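Side-chain contact in shikimate kinase (Bacteroides thetaiotaomicron, PDB 3VAA), which probably catalyses the magnesium-dependent transfer of phosphate from ATP to the 3-hydroxyl group of shikimate, a step of chorismate biosynthesis: residues A[130-135]-A[155-160]. Residues are numbered along the deposited sequence; the frame is centred on the assembly and turned at random.
Sequences VLFRRL and DFIIQA
Ile157 is inserted between Leu131, Phe132 and Leu135, and its two branches divide the work. CG2 lies 4.0 Å from CD1 of Leu131 and almost as near CB of the same residue. CG1, anti to the carbonyl carbon (chi1 -67°), carries CD1 the other way, onto the helix backbone: CD1 of Ile157 is 3.7 Å from CA of Phe132, closer than any side-chain atom of that residue. The same methyl meets CD1 of Leu135 at 3.9 Å and sits near the plane of the Phe132 ring, at its edge rather than over a face. All these contacts are apolar, and Ile157 supplies every one from its side.

The two segments belong to helices 128-137 and 150-168, which follow the fourth strand of the P-loop kinase sheet, 120-125. The axes of segments 130-135 and 155-160 come within 10.1 Å, at 124° between their N-to-C directions. Ile157 fills the gap together with Leu131 and Leu135, both of which turn CB toward the partner helix, and Leu135 reaches the neighbourhood of Gly35 and Arg142, predicted to bind ATP.

Polar interactions lie elsewhere on helix 128-137. There Arg134 forms a salt bridge with Glu181 and hydrogen bonds to the carbonyls of Gly35 and Ala177. In a neighbouring apolar contact, CG1 of Val130 lies over the rim of one face of the Arg134 guanidinium, 3.4 Å above the plane.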
# COMPACT_ATOMS: atom_id res chain seq x y z
N VAL A 130 -16.10 -0.34 3.26
CA VAL A 130 -15.22 0.58 3.96
C VAL A 130 -14.40 1.36 2.97
O VAL A 130 -14.21 2.56 3.14
CB VAL A 130 -14.33 -0.14 4.99
CG1 VAL A 130 -13.32 0.85 5.59
CG2 VAL A 130 -15.19 -0.81 6.09
N LEU A 131 -13.88 0.69 1.91
CA LEU A 131 -13.14 1.41 0.87
C LEU A 131 -14.04 2.48 0.22
O LEU A 131 -13.59 3.61 -0.05
CB LEU A 131 -12.61 0.44 -0.20
CG LEU A 131 -11.48 -0.47 0.26
CD1 LEU A 131 -11.11 -1.42 -0.86
CD2 LEU A 131 -10.25 0.37 0.72
N PHE A 132 -15.30 2.10 -0.03
CA PHE A 132 -16.31 3.00 -0.61
C PHE A 132 -16.45 4.25 0.23
O PHE A 132 -16.32 5.39 -0.28
CB PHE A 132 -17.64 2.24 -0.76
CG PHE A 132 -18.78 3.08 -1.31
CD1 PHE A 132 -18.91 3.27 -2.69
CD2 PHE A 132 -19.72 3.63 -0.46
CE1 PHE A 132 -19.96 4.02 -3.20
CE2 PHE A 132 -20.78 4.38 -0.98
CZ PHE A 132 -20.90 4.58 -2.36
N ARG A 133 -16.70 4.08 1.52
CA ARG A 133 -16.82 5.24 2.41
C ARG A 133 -15.57 6.11 2.41
O ARG A 133 -15.63 7.33 2.21
CB ARG A 133 -17.11 4.78 3.83
CG ARG A 133 -17.43 5.92 4.79
CD ARG A 133 -17.64 5.33 6.16
NE ARG A 133 -16.37 4.82 6.68
CZ ARG A 133 -16.23 3.71 7.40
NH1 ARG A 133 -17.27 2.93 7.66
NH2 ARG A 133 -15.03 3.36 7.83
N ARG A 134 -14.41 5.48 2.63
CA ARG A 134 -13.16 6.22 2.70
C ARG A 134 -12.83 6.98 1.43
O ARG A 134 -12.41 8.12 1.48
CB ARG A 134 -11.99 5.31 3.04
CG ARG A 134 -12.04 4.71 4.43
CD ARG A 134 -10.90 3.71 4.61
NE ARG A 134 -10.83 3.18 5.96
CZ ARG A 134 -10.01 2.21 6.35
NH1 ARG A 134 -9.16 1.64 5.50
NH2 ARG A 134 -10.05 1.79 7.60
N LEU A 135 -13.04 6.34 0.28
CA LEU A 135 -12.70 6.95 -1.00
C LEU A 135 -13.68 8.05 -1.37
O LEU A 135 -13.29 9.02 -2.00
CB LEU A 135 -12.55 5.88 -2.09
CG LEU A 135 -11.35 4.95 -1.85
CD1 LEU A 135 -11.35 3.75 -2.79
CD2 LEU A 135 -10.01 5.68 -1.95
N ASP A 155 -18.98 -0.39 -7.94
CA ASP A 155 -18.59 -1.38 -8.97
C ASP A 155 -17.13 -1.17 -9.38
O ASP A 155 -16.41 -2.14 -9.62
CB ASP A 155 -19.47 -1.30 -10.24
CG ASP A 155 -20.92 -1.75 -9.99
OD1 ASP A 155 -21.18 -2.49 -9.02
OD2 ASP A 155 -21.80 -1.36 -10.80
N PHE A 156 -16.69 0.08 -9.46
CA PHE A 156 -15.30 0.39 -9.85
C PHE A 156 -14.28 -0.19 -8.86
O PHE A 156 -13.27 -0.83 -9.25
CB PHE A 156 -15.10 1.89 -10.02
CG PHE A 156 -13.72 2.27 -10.49
CD1 PHE A 156 -12.71 2.57 -9.58
CD2 PHE A 156 -13.43 2.31 -11.84
CE1 PHE A 156 -11.45 2.90 -10.01
CE2 PHE A 156 -12.16 2.64 -12.28
CZ PHE A 156 -11.17 2.94 -11.35
N ILE A 157 -14.54 0.02 -7.57
CA ILE A 157 -13.69 -0.51 -6.50
C ILE A 157 -13.68 -2.04 -6.51
O ILE A 157 -12.62 -2.69 -6.52
CB ILE A 157 -14.20 -0.02 -5.12
CG1 ILE A 157 -14.00 1.49 -5.02
CG2 ILE A 157 -13.49 -0.74 -3.98
CD1 ILE A 157 -14.73 2.14 -3.81
N ILE A 158 -14.88 -2.63 -6.54
CA ILE A 158 -15.00 -4.09 -6.52
C ILE A 158 -14.25 -4.71 -7.68
O ILE A 158 -13.53 -5.69 -7.48
CB ILE A 158 -16.49 -4.55 -6.51
CG1 ILE A 158 -17.12 -4.21 -5.16
CG2 ILE A 158 -16.59 -6.06 -6.78
CD1 ILE A 158 -18.65 -4.43 -5.10
N GLN A 159 -14.38 -4.15 -8.87
CA GLN A 159 -13.68 -4.69 -10.04
C GLN A 159 -12.17 -4.50 -9.95
O GLN A 159 -11.40 -5.36 -10.37
CB GLN A 159 -14.22 -4.06 -11.33
CG GLN A 159 -15.66 -4.48 -11.61
CD GLN A 159 -16.40 -3.57 -12.59
OE1 GLN A 159 -15.80 -2.74 -13.28
NE2 GLN A 159 -17.72 -3.72 -12.65
N ALA A 160 -11.74 -3.35 -9.42
CA ALA A 160 -10.32 -3.10 -9.25
C ALA A 160 -9.72 -4.14 -8.30
O ALA A 160 -8.63 -4.66 -8.56
CB ALA A 160 -10.08 -1.66 -8.73